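PDB 1VKZ: phosphoribosylamine--glycine ligase from Thermotoga maritima, which catalyses the ATP-dependent joining of glycine to 5-phospho-beta-D-ribosylamine, giving N(1)-(5-phospho-beta-D-ribosyl)glycinamide in de novo purine biosynthesis. Local coordinates for residues V108-F113 against L284-R289; K254-V259 against G268-G273; H19-G24 against K63-I68. All coordinates share one frame; numbering follows the deposited sequence.

Interaction 1: V108-F113 against L284-R289; sequences VYAKRF and LEYNVR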
# COMPACT_ATOMS: atom_id res chain seq x y z
N VAL A 108 -17.49 1.34 4.71
CA VAL A 108 -18.79 0.82 5.06
C VAL A 108 -19.22 -0.32 4.15
O VAL A 108 -19.67 -1.36 4.63
CB VAL A 108 -19.86 1.87 4.98
CG1 VAL A 108 -21.22 1.27 5.35
CG2 VAL A 108 -19.51 3.03 5.91
N TYR A 109 -19.11 -0.11 2.83
CA TYR A 109 -19.41 -1.18 1.91
C TYR A 109 -18.59 -2.40 2.25
O TYR A 109 -19.10 -3.51 2.23
CB TYR A 109 -19.18 -0.78 0.46
CG TYR A 109 -19.30 -1.94 -0.53
CD1 TYR A 109 -20.54 -2.33 -1.02
CD2 TYR A 109 -18.19 -2.64 -0.95
CE1 TYR A 109 -20.65 -3.38 -1.93
CE2 TYR A 109 -18.29 -3.68 -1.85
CZ TYR A 109 -19.52 -4.04 -2.33
OH TYR A 109 -19.63 -5.07 -3.21
N ALA A 110 -17.31 -2.21 2.59
CA ALA A 110 -16.42 -3.35 2.80
C ALA A 110 -16.93 -4.19 3.93
O ALA A 110 -16.93 -5.42 3.84
CB ALA A 110 -14.98 -2.87 3.05
N LYS A 111 -17.41 -3.53 4.98
CA LYS A 111 -17.93 -4.24 6.16
C LYS A 111 -19.18 -5.02 5.90
O LYS A 111 -19.36 -6.10 6.45
CB LYS A 111 -18.20 -3.25 7.28
CG LYS A 111 -16.98 -2.86 8.01
CD LYS A 111 -16.31 -4.08 8.62
CE LYS A 111 -15.68 -3.78 9.99
NZ LYS A 111 -15.45 -5.04 10.78
N ARG A 112 -20.08 -4.46 5.09
CA ARG A 112 -21.32 -5.15 4.79
C ARG A 112 -21.07 -6.34 3.89
O ARG A 112 -21.70 -7.38 4.01
CB ARG A 112 -22.31 -4.16 4.21
CG ARG A 112 -22.98 -3.38 5.33
CD ARG A 112 -23.47 -2.03 4.94
NE ARG A 112 -24.09 -1.33 6.05
CZ ARG A 112 -24.70 -0.16 5.92
NH1 ARG A 112 -24.73 0.45 4.73
NH2 ARG A 112 -25.27 0.41 6.96
N PHE A 113 -20.12 -6.15 3.00
CA PHE A 113 -19.65 -7.19 2.13
C PHE A 113 -19.16 -8.38 2.96
O PHE A 113 -19.61 -9.51 2.79
CB PHE A 113 -18.51 -6.62 1.28
CG PHE A 113 -17.85 -7.61 0.40
CD1 PHE A 113 -18.44 -8.00 -0.78
CD2 PHE A 113 -16.66 -8.19 0.75
CE1 PHE A 113 -17.83 -8.92 -1.59
CE2 PHE A 113 -16.05 -9.14 -0.05
CZ PHE A 113 -16.63 -9.49 -1.22
N LEU A 284 -8.93 -5.96 8.69
CA LEU A 284 -9.07 -4.58 9.11
C LEU A 284 -9.48 -3.68 7.99
O LEU A 284 -10.12 -2.66 8.23
CB LEU A 284 -7.75 -4.06 9.67
CG LEU A 284 -7.28 -4.79 10.92
CD1 LEU A 284 -6.02 -4.14 11.43
CD2 LEU A 284 -8.37 -4.79 11.94
N GLU A 285 -9.07 -4.04 6.77
CA GLU A 285 -9.38 -3.28 5.59
C GLU A 285 -8.85 -3.97 4.37
O GLU A 285 -7.95 -4.79 4.44
CB GLU A 285 -8.83 -1.85 5.65
CG GLU A 285 -7.34 -1.78 5.50
CD GLU A 285 -6.77 -0.39 5.75
OE1 GLU A 285 -7.46 0.50 6.32
OE2 GLU A 285 -5.60 -0.22 5.35
N TYR A 286 -9.43 -3.62 3.24
CA TYR A 286 -9.03 -4.05 1.91
C TYR A 286 -8.35 -2.86 1.22
O TYR A 286 -8.82 -1.73 1.32
CB TYR A 286 -10.28 -4.41 1.12
CG TYR A 286 -10.97 -5.71 1.46
CD1 TYR A 286 -10.29 -6.91 1.46
CD2 TYR A 286 -12.33 -5.73 1.73
CE1 TYR A 286 -10.94 -8.09 1.78
CE2 TYR A 286 -12.98 -6.90 2.03
CZ TYR A 286 -12.28 -8.06 2.05
OH TYR A 286 -12.94 -9.22 2.31
N ASN A 287 -7.24 -3.11 0.56
CA ASN A 287 -6.71 -2.19 -0.42
C ASN A 287 -6.61 -2.93 -1.74
O ASN A 287 -6.44 -4.14 -1.77
CB ASN A 287 -5.36 -1.61 0.03
CG ASN A 287 -5.49 -0.74 1.29
OD1 ASN A 287 -6.60 -0.52 1.83
ND2 ASN A 287 -4.35 -0.21 1.75
N VAL A 288 -6.79 -2.21 -2.82
CA VAL A 288 -6.86 -2.84 -4.16
C VAL A 288 -5.61 -2.54 -4.95
O VAL A 288 -5.66 -2.38 -6.15
CB VAL A 288 -8.10 -2.40 -4.96
CG1 VAL A 288 -9.37 -2.95 -4.27
CG2 VAL A 288 -8.14 -0.90 -5.11
N ARG A 289 -4.50 -2.45 -4.26
CA ARG A 289 -3.22 -2.34 -4.87
C ARG A 289 -2.19 -2.71 -3.81
O ARG A 289 -2.53 -2.91 -2.65
CB ARG A 289 -3.02 -0.94 -5.41
CG ARG A 289 -3.51 0.17 -4.49
CD ARG A 289 -2.79 0.26 -3.16
NE ARG A 289 -3.32 1.30 -2.29
CZ ARG A 289 -2.81 1.63 -1.10
NH1 ARG A 289 -1.74 1.01 -0.62
NH2 ARG A 289 -3.38 2.59 -0.38
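The phenol oxygen of Y286 is hydrogen-bonded to OG1 of T255 and sits in the plane of the F113 ring, at its edge, with Y286 OH 3.9 Å from F113 CE2. Its polar partner thus belongs to helix 242-261 and to neither segment. The rest of the contact is apolar and small. F113 and Y286 run across one another at about a right angle, and F113 CD2 comes within 4.1 Å of Y286 CE2. One turn back along the helix, A110 sets its methyl at the same side of the tyrosine, with CB 4.1 Å from Y286 CD2. A110 sits at the edge of the tyrosine ring, and F113 meets its CE2 and OH end. F113 reaches it because CG is anti to the backbone N (chi1 176°), which swings the ring out to the hydroxyl end of Y286. Replacing Y286 with an alanine would probably leave A110 and F113 facing a gap and cost T255 its hydroxyl partner. The strand next to this packing bears the predicted magnesium or manganese ligands E285 and N287, on either side of Y286 in sequence; a classic beta bulge sets L284 and E285 both against G273, and E285 OE1 forms a salt bridge with K107. Y286 also rests on L270 and L272 of strand 269-277, the neighbour of its own strand, and on I119. Helix 107-116 is held in turn by helix 98-105, where L103 touches F113, and by strand 124-127, where V126 meets V108 and R112.

Interaction 2: K254-V259 against G268-G273; sequences KTLWGV and GFLYLG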
# COMPACT_ATOMS: atom_id res chain seq x y z
N LYS A 254 -12.75 -16.31 0.21
CA LYS A 254 -14.12 -15.90 0.51
C LYS A 254 -14.38 -14.51 -0.02
O LYS A 254 -15.47 -14.21 -0.48
CB LYS A 254 -14.43 -15.99 2.00
CG LYS A 254 -15.02 -17.32 2.51
CD LYS A 254 -15.29 -17.19 4.03
CE LYS A 254 -16.33 -18.18 4.58
NZ LYS A 254 -15.77 -19.53 4.94
N THR A 255 -13.34 -13.68 -0.02
CA THR A 255 -13.37 -12.34 -0.62
C THR A 255 -13.54 -12.39 -2.12
O THR A 255 -14.34 -11.64 -2.68
CB THR A 255 -12.08 -11.59 -0.28
OG1 THR A 255 -11.99 -11.39 1.14
CG2 THR A 255 -12.11 -10.16 -0.85
N LEU A 256 -12.80 -13.26 -2.77
CA LEU A 256 -12.92 -13.40 -4.22
C LEU A 256 -14.23 -14.03 -4.66
O LEU A 256 -14.81 -13.63 -5.69
CB LEU A 256 -11.74 -14.17 -4.78
CG LEU A 256 -10.45 -13.43 -4.49
CD1 LEU A 256 -9.25 -14.22 -4.98
CD2 LEU A 256 -10.51 -12.04 -5.10
N TRP A 257 -14.71 -15.01 -3.91
CA TRP A 257 -16.04 -15.58 -4.14
C TRP A 257 -17.10 -14.48 -4.03
O TRP A 257 -17.95 -14.34 -4.93
CB TRP A 257 -16.34 -16.76 -3.20
CG TRP A 257 -17.78 -17.09 -3.08
CD1 TRP A 257 -18.53 -17.06 -1.94
CD2 TRP A 257 -18.67 -17.45 -4.13
NE1 TRP A 257 -19.83 -17.39 -2.22
CE2 TRP A 257 -19.94 -17.64 -3.56
CE3 TRP A 257 -18.52 -17.63 -5.52
CZ2 TRP A 257 -21.05 -18.00 -4.33
CZ3 TRP A 257 -19.62 -17.98 -6.28
CH2 TRP A 257 -20.87 -18.17 -5.68
N GLY A 258 -17.01 -13.68 -2.97
CA GLY A 258 -17.96 -12.60 -2.77
C GLY A 258 -18.00 -11.64 -3.94
O GLY A 258 -19.07 -11.24 -4.38
N VAL A 259 -16.83 -11.28 -4.47
CA VAL A 259 -16.75 -10.43 -5.70
C VAL A 259 -17.46 -11.10 -6.88
O VAL A 259 -18.21 -10.44 -7.62
CB VAL A 259 -15.30 -10.11 -6.11
CG1 VAL A 259 -15.27 -9.23 -7.37
CG2 VAL A 259 -14.52 -9.41 -4.98
N GLY A 268 -6.06 -7.99 -10.66
CA GLY A 268 -5.06 -7.06 -10.15
C GLY A 268 -4.39 -7.50 -8.88
O GLY A 268 -4.05 -8.65 -8.73
N PHE A 269 -4.19 -6.57 -7.97
CA PHE A 269 -3.52 -6.85 -6.72
C PHE A 269 -4.54 -6.63 -5.63
O PHE A 269 -5.29 -5.65 -5.66
CB PHE A 269 -2.33 -5.90 -6.51
CG PHE A 269 -1.37 -5.88 -7.63
CD1 PHE A 269 -0.42 -6.85 -7.73
CD2 PHE A 269 -1.44 -4.92 -8.60
CE1 PHE A 269 0.44 -6.84 -8.74
CE2 PHE A 269 -0.59 -4.93 -9.62
CZ PHE A 269 0.36 -5.89 -9.70
N LEU A 270 -4.53 -7.50 -4.63
CA LEU A 270 -5.44 -7.36 -3.49
C LEU A 270 -4.63 -7.40 -2.22
O LEU A 270 -3.91 -8.35 -1.96
CB LEU A 270 -6.49 -8.46 -3.49
CG LEU A 270 -7.38 -8.48 -2.23
CD1 LEU A 270 -8.09 -7.12 -2.00
CD2 LEU A 270 -8.38 -9.59 -2.34
N TYR A 271 -4.82 -6.38 -1.40
CA TYR A 271 -4.11 -6.24 -0.13
C TYR A 271 -5.13 -6.40 1.00
O TYR A 271 -6.23 -5.80 0.95
CB TYR A 271 -3.39 -4.89 -0.09
CG TYR A 271 -2.88 -4.43 1.23
CD1 TYR A 271 -3.75 -4.04 2.24
CD2 TYR A 271 -1.52 -4.30 1.46
CE1 TYR A 271 -3.26 -3.57 3.45
CE2 TYR A 271 -1.02 -3.85 2.67
CZ TYR A 271 -1.90 -3.49 3.65
OH TYR A 271 -1.41 -3.06 4.87
N LEU A 272 -4.79 -7.24 1.99
CA LEU A 272 -5.54 -7.39 3.21
C LEU A 272 -4.71 -6.84 4.34
O LEU A 272 -3.61 -7.30 4.58
CB LEU A 272 -5.80 -8.87 3.48
CG LEU A 272 -6.46 -9.73 2.42
CD1 LEU A 272 -6.86 -11.07 2.99
CD2 LEU A 272 -7.64 -9.05 1.84
N GLY A 273 -5.22 -5.86 5.05
CA GLY A 273 -4.61 -5.45 6.32
C GLY A 273 -5.28 -6.28 7.37
O GLY A 273 -6.52 -6.22 7.49
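L270 meets T255 and L256; two residues earlier, at G268, the chain turns a corner. The backbone angles of G268 (phi 129°, psi -139°) would drive any CB into the preceding carbonyl oxygen, a geometry only a residue without CB accepts readily. F269 follows and takes no part in the helix contact; its ring packs edge-to-face with that of F94. L270 then aims its side chain at helix 242-261. With CG anti to the backbone N (chi1 173°), its CD2 branch reaches the helix, 4.1 Å from CG2 of T255. The same L270 CD2 lies 4.3 Å from CD2 of L256, so a single methyl touches two successive helix residues. The branches of T255 are divided between two tasks: CG2, anti to the backbone N, meets the leucine, while OG1 is hydrogen-bonded to Y286 OH and to the backbone oxygen of L251. The hydroxyl is satisfied within an otherwise apolar interface. Y271 points elsewhere, its side chain against S198 and M200 and its backbone bonded to that of N287. L272 again faces the helix, but L272 CD2 stays 5.0 Å from T255 OG1; it packs instead on L251 and F252, one turn earlier. At G273 a CB would be crowded by Y271 CE1, and the backbone pairs with L284 at the bulge. L270 and L272 face the helix, alternating with F269 and Y271 on the other side: an antiparallel sheet backed by a helix, as in the ATP-grasp fold, beside the strand carrying the predicted metal ligands E285 and N287.

Interaction 3: H19-G24 against K63-I68; sequences HILGSG and KTLKAI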
# COMPACT_ATOMS: atom_id res chain seq x y z
N HIS A 19 2.94 -0.12 -18.77
CA HIS A 19 2.63 1.25 -18.46
C HIS A 19 2.26 1.39 -17.00
O HIS A 19 1.30 0.80 -16.52
CB HIS A 19 1.49 1.62 -19.34
CG HIS A 19 1.84 1.63 -20.79
ND1 HIS A 19 2.41 2.72 -21.40
CD2 HIS A 19 1.69 0.69 -21.75
CE1 HIS A 19 2.56 2.48 -22.69
NE2 HIS A 19 2.13 1.25 -22.93
N ILE A 20 3.05 2.16 -16.27
CA ILE A 20 2.85 2.28 -14.84
C ILE A 20 2.35 3.68 -14.48
O ILE A 20 3.02 4.72 -14.73
CB ILE A 20 4.18 1.91 -14.10
CG1 ILE A 20 4.54 0.46 -14.43
CG2 ILE A 20 4.04 2.06 -12.58
CD1 ILE A 20 5.89 0.11 -14.14
N LEU A 21 1.17 3.70 -13.90
CA LEU A 21 0.61 4.97 -13.40
C LEU A 21 1.11 5.27 -11.97
O LEU A 21 0.96 4.48 -11.09
CB LEU A 21 -0.90 4.92 -13.48
CG LEU A 21 -1.56 4.84 -14.86
CD1 LEU A 21 -0.73 4.36 -15.98
CD2 LEU A 21 -2.81 3.97 -14.77
N GLY A 22 1.74 6.43 -11.80
CA GLY A 22 2.17 6.90 -10.51
C GLY A 22 3.59 7.45 -10.51
O GLY A 22 4.27 7.51 -11.55
N SER A 23 4.03 7.85 -9.32
CA SER A 23 5.31 8.53 -9.15
C SER A 23 6.13 8.13 -7.90
O SER A 23 7.16 8.76 -7.63
CB SER A 23 5.05 10.04 -9.10
OG SER A 23 3.96 10.29 -8.24
N GLY A 24 5.71 7.09 -7.18
CA GLY A 24 6.37 6.68 -5.94
C GLY A 24 7.35 5.57 -6.16
O GLY A 24 7.59 5.18 -7.27
N LYS A 63 -7.26 10.41 -21.72
CA LYS A 63 -6.48 10.72 -22.92
C LYS A 63 -5.19 9.88 -22.93
O LYS A 63 -4.76 9.37 -23.97
CB LYS A 63 -6.15 12.22 -22.99
CG LYS A 63 -5.67 12.72 -24.36
CD LYS A 63 -4.66 13.86 -24.22
CE LYS A 63 -5.31 15.22 -23.96
NZ LYS A 63 -5.37 16.07 -25.19
N THR A 64 -4.58 9.75 -21.76
CA THR A 64 -3.40 8.91 -21.58
C THR A 64 -3.70 7.45 -21.88
O THR A 64 -2.93 6.79 -22.58
CB THR A 64 -2.90 9.04 -20.15
OG1 THR A 64 -2.33 10.34 -19.95
CG2 THR A 64 -1.76 8.03 -19.86
N LEU A 65 -4.82 6.97 -21.35
CA LEU A 65 -5.17 5.56 -21.39
C LEU A 65 -5.84 5.10 -22.69
O LEU A 65 -5.65 3.95 -23.11
CB LEU A 65 -6.04 5.23 -20.19
CG LEU A 65 -5.31 5.38 -18.85
CD1 LEU A 65 -6.26 5.68 -17.71
CD2 LEU A 65 -4.52 4.14 -18.55
N LYS A 66 -6.61 5.98 -23.33
CA LYS A 66 -7.24 5.65 -24.61
C LYS A 66 -6.19 5.40 -25.69
O LYS A 66 -6.42 4.65 -26.64
CB LYS A 66 -8.17 6.79 -25.10
CG LYS A 66 -9.60 6.74 -24.56
CD LYS A 66 -10.44 7.89 -25.12
CE LYS A 66 -10.96 7.60 -26.54
NZ LYS A 66 -11.99 6.51 -26.58
N ALA A 67 -5.03 6.05 -25.53
CA ALA A 67 -3.96 5.99 -26.52
C ALA A 67 -3.13 4.70 -26.39
O ALA A 67 -2.48 4.27 -27.33
CB ALA A 67 -3.06 7.22 -26.38
N ILE A 68 -3.19 4.07 -25.23
CA ILE A 68 -2.41 2.86 -25.00
C ILE A 68 -3.12 1.61 -25.55
O ILE A 68 -4.28 1.35 -25.21
CB ILE A 68 -2.17 2.68 -23.50
CG1 ILE A 68 -1.60 3.95 -22.87
CG2 ILE A 68 -1.24 1.47 -23.27
CD1 ILE A 68 -1.60 3.92 -21.36
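I68 lays its CG2 methyl over one face of the H19 imidazole, a CH-pi contact in which the carbon is 3.6 Å from the ring centroid and 27° off the ring normal. The methyl is displaced toward the rim, where I68 CG2 is 3.4 Å from both H19 CD2 and H19 NE2. The two side chains pass each other in opposite directions, and I68 CD1 lies by the CG-ND1 side, 4.2 Å from H19 CG. CG2 of I68 stands anti to its own backbone N, which turns this branch, rather than the chain through CG1, over the face, toward its CD2-NE2 rim. The ring is fixed in rotation by both nitrogens: ND1 is hydrogen-bonded to Y44 OH and NE2 to OE2 of E71, whose carboxylate would probably favour a proton on NE2. The strand is an inner one of the parallel sheet of a Rossmann-like N domain; after G22 ends it, S23 and G24 lead into helix 25-36, with G24 at the N-cap position. Two residues on from H19, L21 points to the same side of the strand. Its chain meets L65 at a slant, and the methyls touch where L21 CD2 is 4.2 Å from L65 CD2. L65 starts off alongside the strand and only its end turns in. I73 of the edge strand 73-74 touches H19, L21, L65 and I68 alike.

How the interactions relate
All three are buried packing against sheet strands, from helices in interactions 1 and 2 and from a helix and the loop after it in interaction 3, and they belong to two parts of the fold. Interactions 1 and 2 share the antiparallel sheet of the ATP-grasp region: their strands 280-287 and 269-277 are neighbours, and their centres lie about 9 Å apart. A hydroxyl-hydroxyl hydrogen bond connects them. Interaction 3 stands apart in the parallel sheet of the N domain, its centre about 26 Å from that of interaction 1 and away from the annotated sites. Chemically, interaction 2 is purely aliphatic, interaction 1 brings two aromatic residues together, and interaction 3 sets a methyl on an imidazole.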